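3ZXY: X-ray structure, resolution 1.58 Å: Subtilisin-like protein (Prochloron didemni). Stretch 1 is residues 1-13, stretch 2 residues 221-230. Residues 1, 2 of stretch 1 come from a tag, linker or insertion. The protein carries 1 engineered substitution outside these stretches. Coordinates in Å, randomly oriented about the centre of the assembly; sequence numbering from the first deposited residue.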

ATOM      1  N   MET A   1       3.599 -15.895   2.301  1.00 40.57           N
ATOM      2  CA  MET A   1       2.183 -15.990   2.787  1.00 35.67           C
ATOM      3  C   MET A   1       1.571 -17.335   2.485  1.00 32.37           C
ATOM      4  O   MET A   1       0.363 -17.536   2.701  1.00 28.89           O
ATOM      5  CB  MET A   1       1.317 -14.895   2.184  1.00 34.16           C
ATOM      6  CG  MET A   1       1.534 -13.526   2.793  1.00 36.09           C
ATOM      7  SD  MET A   1       2.066 -13.640   4.508  1.00 40.53           S
ATOM      8  CE  MET A   1       3.831 -13.431   4.279  1.00 45.91           C
ATOM      9  N   GLY A   2       2.406 -18.256   2.013  1.00 33.22           N
ATOM     10  CA  GLY A   2       1.998 -19.635   1.843  1.00 31.61           C
ATOM     11  C   GLY A   2       0.722 -19.753   1.049  1.00 28.35           C
ATOM     12  O   GLY A   2       0.633 -19.226  -0.059  1.00 28.33           O
ATOM     13  N   SER A   3      -0.277 -20.420   1.633  1.00 26.01           N
ATOM     14  CA  SER A   3      -1.494 -20.767   0.903  1.00 24.55           C
ATOM     15  C   SER A   3      -2.643 -19.777   1.103  1.00 22.93           C
ATOM     16  O   SER A   3      -3.723 -19.980   0.564  1.00 22.53           O
ATOM     17  CB  SER A   3      -1.941 -22.185   1.275  1.00 24.64           C
ATOM     18  OG  SER A   3      -2.260 -22.282   2.648  1.00 23.88           O
ATOM     19  N   LEU A   4      -2.422 -18.701   1.862  1.00 22.77           N
ATOM     20  CA  LEU A   4      -3.469 -17.711   2.066  1.00 21.87           C
ATOM     21  C   LEU A   4      -3.568 -16.850   0.820  1.00 22.03           C
ATOM     22  O   LEU A   4      -2.544 -16.417   0.267  1.00 24.06           O
ATOM     23  CB  LEU A   4      -3.152 -16.821   3.264  1.00 22.63           C
ATOM     24  CG  LEU A   4      -3.004 -17.519   4.591  1.00 24.44           C
ATOM     25  CD1 LEU A   4      -2.913 -16.435   5.669  1.00 25.96           C
ATOM     26  CD2 LEU A   4      -4.156 -18.470   4.837  1.00 24.42           C
ATOM     27  N   LYS A   5      -4.788 -16.590   0.368  1.00 20.92           N
ATOM     28  CA  LYS A   5      -4.947 -15.874  -0.903  1.00 21.35           C
ATOM     29  C   LYS A   5      -5.876 -14.690  -0.856  1.00 19.38           C
ATOM     30  O   LYS A   5      -5.923 -13.931  -1.802  1.00 19.30           O
ATOM     31  CB  LYS A   5      -5.449 -16.847  -1.959  1.00 24.21           C
ATOM     32  CG  LYS A   5      -4.430 -17.911  -2.314  1.00 27.49           C
ATOM     33  CD  LYS A   5      -5.011 -18.936  -3.268  1.00 31.15           C
ATOM     34  CE  LYS A   5      -4.014 -20.046  -3.550  1.00 34.28           C
ATOM     35  NZ  LYS A   5      -4.659 -21.216  -4.208  1.00 38.21           N
ATOM     36  N   GLY A   6      -6.622 -14.540   0.221  1.00 18.10           N
ATOM     37  CA  GLY A   6      -7.543 -13.439   0.355  1.00 17.68           C
ATOM     38  C   GLY A   6      -8.972 -13.832   0.061  1.00 18.77           C
ATOM     39  O   GLY A   6      -9.256 -14.940  -0.368  1.00 19.99           O
ATOM     40  N   ASP A   7      -9.862 -12.880   0.310  1.00 19.19           N
ATOM     41  CA  ASP A   7     -11.302 -13.062   0.175  1.00 21.45           C
ATOM     42  C   ASP A   7     -11.798 -11.999  -0.805  1.00 21.55           C
ATOM     43  O   ASP A   7     -11.455 -10.831  -0.676  1.00 19.91           O
ATOM     44  CB  ASP A   7     -11.945 -12.892   1.562  1.00 22.96           C
ATOM     45  CG  ASP A   7     -13.442 -13.197   1.583  1.00 26.76           C
ATOM     46  OD1 ASP A   7     -14.179 -12.598   0.801  1.00 28.19           O
ATOM     47  OD2 ASP A   7     -13.900 -14.023   2.397  1.00 30.11           O
ATOM     48  N   HIS A   8     -12.623 -12.408  -1.772  1.00 24.17           N
ATOM     49  CA  HIS A   8     -13.105 -11.465  -2.775  1.00 25.23           C
ATOM     50  C   HIS A   8     -13.999 -10.393  -2.210  1.00 25.22           C
ATOM     51  O   HIS A   8     -14.237  -9.400  -2.876  1.00 25.82           O
ATOM     52  CB  HIS A   8     -13.774 -12.194  -3.944  1.00 29.78           C
ATOM     53  CG  HIS A   8     -15.121 -12.785  -3.622  1.00 34.45           C
ATOM     54  ND1 HIS A   8     -15.299 -14.100  -3.389  1.00 37.29           N
ATOM     55  CD2 HIS A   8     -16.394 -12.205  -3.574  1.00 38.19           C
ATOM     56  CE1 HIS A   8     -16.606 -14.345  -3.168  1.00 41.61           C
ATOM     57  NE2 HIS A   8     -17.270 -13.184  -3.276  1.00 42.40           N
ATOM     58  N   ASN A   9     -14.494 -10.564  -0.986  1.00 25.43           N
ATOM     59  CA  ASN A   9     -15.286  -9.524  -0.317  1.00 26.30           C
ATOM     60  C   ASN A   9     -14.450  -8.353   0.235  1.00 22.82           C
ATOM     61  O   ASN A   9     -15.007  -7.333   0.645  1.00 23.60           O
ATOM     62  CB  ASN A   9     -16.126 -10.128   0.810  1.00 29.66           C
ATOM     63  CG  ASN A   9     -17.212 -11.042   0.289  1.00 34.43           C
ATOM     64  OD1 ASN A   9     -17.262 -12.233   0.604  1.00 36.86           O
ATOM     65  ND2 ASN A   9     -18.088 -10.487  -0.528  1.00 37.24           N
ATOM     66  N   ILE A  10     -13.127  -8.488   0.225  1.00 19.65           N
ATOM     67  CA  ILE A  10     -12.231  -7.411   0.646  1.00 17.52           C
ATOM     68  C   ILE A  10     -11.737  -6.663  -0.580  1.00 16.41           C
ATOM     69  O   ILE A  10     -11.203  -7.266  -1.511  1.00 16.51           O
ATOM     70  CB  ILE A  10     -11.045  -7.964   1.466  1.00 16.37           C
ATOM     71  CG1 ILE A  10     -11.587  -8.660   2.713  1.00 18.14           C
ATOM     72  CG2 ILE A  10     -10.041  -6.861   1.824  1.00 15.36           C
ATOM     73  CD1 ILE A  10     -12.459  -7.807   3.622  1.00 20.08           C
ATOM     74  N   ARG A  11     -11.896  -5.344  -0.553  1.00 16.27           N
ATOM     75  CA  ARG A  11     -11.545  -4.473  -1.673  1.00 15.98           C
ATOM     76  C   ARG A  11     -10.320  -3.642  -1.356  1.00 14.53           C
ATOM     77  O   ARG A  11     -10.282  -2.931  -0.351  1.00 14.30           O
ATOM     78  CB  ARG A  11     -12.732  -3.571  -2.016  1.00 17.74           C
ATOM     79  CG  ARG A  11     -13.935  -4.369  -2.498  1.00 20.89           C
ATOM     80  CD  ARG A  11     -15.203  -3.538  -2.566  1.00 23.85           C
ATOM     81  NE  ARG A  11     -15.826  -3.303  -1.258  1.00 25.70           N
ATOM     82  CZ  ARG A  11     -16.610  -4.142  -0.586  1.00 28.91           C
ATOM     83  NH1 ARG A  11     -16.926  -5.369  -1.039  1.00 30.97           N
ATOM     84  NH2 ARG A  11     -17.107  -3.742   0.586  1.00 31.10           N
ATOM     85  N   VAL A  12      -9.329  -3.748  -2.229  1.00 14.18           N
ATOM     86  CA  VAL A  12      -8.068  -3.028  -2.084  1.00 14.18           C
ATOM     87  C   VAL A  12      -7.937  -2.100  -3.287  1.00 14.82           C
ATOM     88  O   VAL A  12      -7.940  -2.559  -4.427  1.00 15.70           O
ATOM     89  CB  VAL A  12      -6.874  -3.990  -2.071  1.00 14.83           C
ATOM     90  CG1 VAL A  12      -5.573  -3.233  -1.890  1.00 16.25           C
ATOM     91  CG2 VAL A  12      -7.057  -5.058  -1.006  1.00 14.38           C
ATOM     92  N   ALA A  13      -7.843  -0.802  -3.026  1.00 14.91           N
ATOM     93  CA  ALA A  13      -7.661   0.194  -4.084  1.00 16.03           C
ATOM     94  C   ALA A  13      -6.187   0.517  -4.249  1.00 18.08           C
ATOM     95  O   ALA A  13      -5.469   0.660  -3.250  1.00 18.36           O
ATOM     96  CB  ALA A  13      -8.432   1.452  -3.765  1.00 15.53           C
ATOM     97  N   ALA A 221      -2.333  -6.594   5.030  1.00  9.93           N
ATOM     98  CA  ALA A 221      -3.540  -6.021   5.647  1.00  9.79           C
ATOM     99  C   ALA A 221      -4.789  -6.645   5.046  1.00 10.28           C
ATOM    100  O   ALA A 221      -5.742  -6.951   5.759  1.00 10.14           O
ATOM    101  CB  ALA A 221      -3.570  -4.488   5.523  1.00 10.10           C
ATOM    102  N   ALA A 222      -4.782  -6.852   3.732  1.00 10.26           N
ATOM    103  CA  ALA A 222      -5.913  -7.466   3.059  1.00 10.88           C
ATOM    104  C   ALA A 222      -6.119  -8.906   3.518  1.00 11.08           C
ATOM    105  O   ALA A 222      -7.250  -9.334   3.714  1.00 11.69           O
ATOM    106  CB  ALA A 222      -5.732  -7.384   1.547  1.00 11.29           C
ATOM    107  N   LEU A 223      -5.037  -9.649   3.716  1.00 10.78           N
ATOM    108  CA  LEU A 223      -5.127 -11.003   4.241  1.00 10.96           C
ATOM    109  C   LEU A 223      -5.661 -11.018   5.673  1.00 10.89           C
ATOM    110  O   LEU A 223      -6.422 -11.914   6.025  1.00 10.94           O
ATOM    111  CB  LEU A 223      -3.782 -11.719   4.165  1.00 11.21           C
ATOM    112  CG  LEU A 223      -3.252 -11.952   2.748  1.00 11.49           C
ATOM    113  CD1 LEU A 223      -1.912 -12.657   2.839  1.00 11.85           C
ATOM    114  CD2 LEU A 223      -4.231 -12.772   1.904  1.00 12.76           C
ATOM    115  N   LEU A 224      -5.274 -10.043   6.485  1.00 10.02           N
ATOM    116  CA  LEU A 224      -5.808  -9.961   7.853  1.00 10.31           C
ATOM    117  C   LEU A 224      -7.310  -9.645   7.848  1.00 10.87           C
ATOM    118  O   LEU A 224      -8.076 -10.248   8.600  1.00 11.20           O
ATOM    119  CB  LEU A 224      -5.008  -8.957   8.680  1.00 10.11           C
ATOM    120  CG  LEU A 224      -3.591  -9.422   9.031  1.00 10.03           C
ATOM    121  CD1 LEU A 224      -2.749  -8.223   9.463  1.00 10.35           C
ATOM    122  CD2 LEU A 224      -3.622 -10.488  10.131  1.00 10.88           C
ATOM    123  N   LEU A 225      -7.749  -8.724   7.002  1.00 10.99           N
ATOM    124  CA  LEU A 225      -9.184  -8.489   6.825  1.00 11.71           C
ATOM    125  C   LEU A 225      -9.904  -9.739   6.344  1.00 12.32           C
ATOM    126  O   LEU A 225     -11.009 -10.029   6.772  1.00 13.08           O
ATOM    127  CB  LEU A 225      -9.435  -7.340   5.846  1.00 12.01           C
ATOM    128  CG  LEU A 225      -9.016  -5.948   6.291  1.00 11.86           C
ATOM    129  CD1 LEU A 225      -9.115  -4.988   5.107  1.00 12.52           C
ATOM    130  CD2 LEU A 225      -9.906  -5.487   7.436  1.00 12.79           C
ATOM    131  N   SER A 226      -9.284 -10.474   5.430  1.00 12.68           N
ATOM    132  CA  SER A 226      -9.880 -11.688   4.902  1.00 13.71           C
ATOM    133  C   SER A 226     -10.059 -12.713   6.025  1.00 14.06           C
ATOM    134  O   SER A 226     -11.072 -13.422   6.088  1.00 15.06           O
ATOM    135  CB  SER A 226      -9.016 -12.239   3.777  1.00 13.95           C
ATOM    136  OG  SER A 226      -8.998 -11.329   2.679  1.00 14.36           O
ATOM    137  N   GLU A 227      -9.081 -12.761   6.920  1.00 13.90           N
ATOM    138  CA  GLU A 227      -9.187 -13.629   8.086  1.00 14.74           C
ATOM    139  C   GLU A 227     -10.330 -13.210   9.006  1.00 14.83           C
ATOM    140  O   GLU A 227     -11.030 -14.057   9.548  1.00 15.17           O
ATOM    141  CB  GLU A 227      -7.858 -13.660   8.839  1.00 15.24           C
ATOM    142  CG  GLU A 227      -7.708 -14.895   9.714  1.00 16.86           C
ATOM    143  CD  GLU A 227      -7.628 -16.180   8.904  1.00 19.27           C
ATOM    144  OE1 GLU A 227      -7.140 -16.153   7.740  1.00 21.15           O
ATOM    145  OE2 GLU A 227      -8.051 -17.232   9.424  1.00 21.69           O
ATOM    146  N   GLN A 228     -10.519 -11.911   9.206  1.00 14.34           N
ATOM    147  CA  GLN A 228     -11.642 -11.447   9.995  1.00 15.20           C
ATOM    148  C   GLN A 228     -12.952 -11.947   9.409  1.00 16.15           C
ATOM    149  O   GLN A 228     -13.812 -12.442  10.143  1.00 16.84           O
ATOM    150  CB  GLN A 228     -11.649  -9.917  10.115  1.00 14.92           C
ATOM    151  CG  GLN A 228     -10.535  -9.370  10.988  1.00 14.77           C
ATOM    152  CD  GLN A 228     -10.471  -7.855  11.011  1.00 15.59           C
ATOM    153  OE1 GLN A 228     -10.846  -7.190  10.062  1.00 15.13           O
ATOM    154  NE2 GLN A 228      -9.927  -7.302  12.097  1.00 16.78           N
ATOM    155  N   VAL A 229     -13.116 -11.832   8.088  1.00 16.32           N
ATOM    156  CA  VAL A 229     -14.330 -12.311   7.423  1.00 17.80           C
ATOM    157  C   VAL A 229     -14.529 -13.818   7.676  1.00 18.59           C
ATOM    158  O   VAL A 229     -15.629 -14.282   7.987  1.00 19.47           O
ATOM    159  CB  VAL A 229     -14.284 -12.033   5.910  1.00 18.04           C
ATOM    160  CG1 VAL A 229     -15.476 -12.646   5.183  1.00 19.68           C
ATOM    161  CG2 VAL A 229     -14.233 -10.532   5.667  1.00 18.14           C
ATOM    162  N   ARG A 230     -13.456 -14.586   7.538  1.00 18.04           N
ATOM    163  CA  ARG A 230     -13.542 -16.024   7.756  1.00 19.20           C
ATOM    164  C   ARG A 230     -14.031 -16.342   9.172  1.00 19.44           C
ATOM    165  O   ARG A 230     -14.803 -17.286   9.385  1.00 20.27           O
ATOM    166  CB  ARG A 230     -12.178 -16.660   7.547  1.00 19.18           C
ATOM    167  CG  ARG A 230     -12.147 -18.079   8.036  1.00 20.46           C
ATOM    168  CD  ARG A 230     -10.862 -18.750   7.704  1.00 20.65           C
ATOM    169  NE  ARG A 230     -10.927 -20.105   8.205  1.00 21.72           N
ATOM    170  CZ  ARG A 230     -10.246 -20.564   9.241  1.00 21.45           C
ATOM    171  NH1 ARG A 230      -9.382 -19.782   9.874  1.00 21.51           N
ATOM    172  NH2 ARG A 230     -10.376 -21.831   9.582  1.00 21.61           N
TER
HETATM  173  O   HOH W   1     -12.432 -14.949   4.156  1.00 24.63           O

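The most unusual feature of this contact is the double role of one hydroxyl, that of Ser-226. Its OG donates a hydrogen bond to Ala-222 O, 2.8 Å away, one turn back in the same helix. The same OG accepts a weak hydrogen bond from Asp-7 N at 3.0 Å. The N-H...O angle there is only 128°, which is why the bond is weak. It is the one direct hydrogen bond between the two stretches.

A water adds a second polar link. It donates to Asp-7 OD2 at 2.5 Å and to Ser-226 O at 2.8 Å. Asp-7 and Ser-226 are thus joined both directly and through solvent. The other carboxylate oxygen is used within the loop: Asn-9 N donates to Asp-7 OD1 at 2.7 Å. This bond lies inside the type I turn from Asp-7 to Ile-10, which is closed by Ile-10 N to Asp-7 O at 3.0 Å.

At Gly-6 the loop backbone runs close to the helix. Its CA lies 3.5 Å from Ser-226 OG, and its N lies 3.4 Å from Leu-223 CD2. The backbone angles, 100/173, call for glycine by themselves, because a CB would be jammed against the carbonyl oxygen of Lys-5.

Leu-223 has the largest covered area in the contact. Its CA-to-CB bond points sideways, but the end of the side chain comes nearer to the loop. CD2 packs against backbone, 3.7 Å from Lys-5 C. CD1 lies 3.6 Å from Met-1 CG and 4.4 Å from Leu-4 CB. Met-1 comes from a tag and also touches a crystal neighbour, so its contact is no part of the natural protein. The tag residues Met-1 and Gly-2 begin a type II' turn that ends at Leu-4.

Ile-10 is the main apolar residue of stretch 1. It is buried and points toward the helix. Its CD1 is 3.8 Å from Leu-225 CB and also 3.8 Å from Val-229 CG2, so one methyl touches residues one helical turn apart. Its CG2 is 4.3 Å from Ala-222 CB. Val-12, in the strand, continues this packing with CG2 at 3.7 Å from Ala-222 CB. Arg-11, between them, points away, as expected from the alternation of side chains in a strand.

At the far end of stretch 2, Arg-230 NH1 forms a salt bridge with Glu-227 OE2 at 2.9 Å. This pair lies within the helix and does not bridge the stretches.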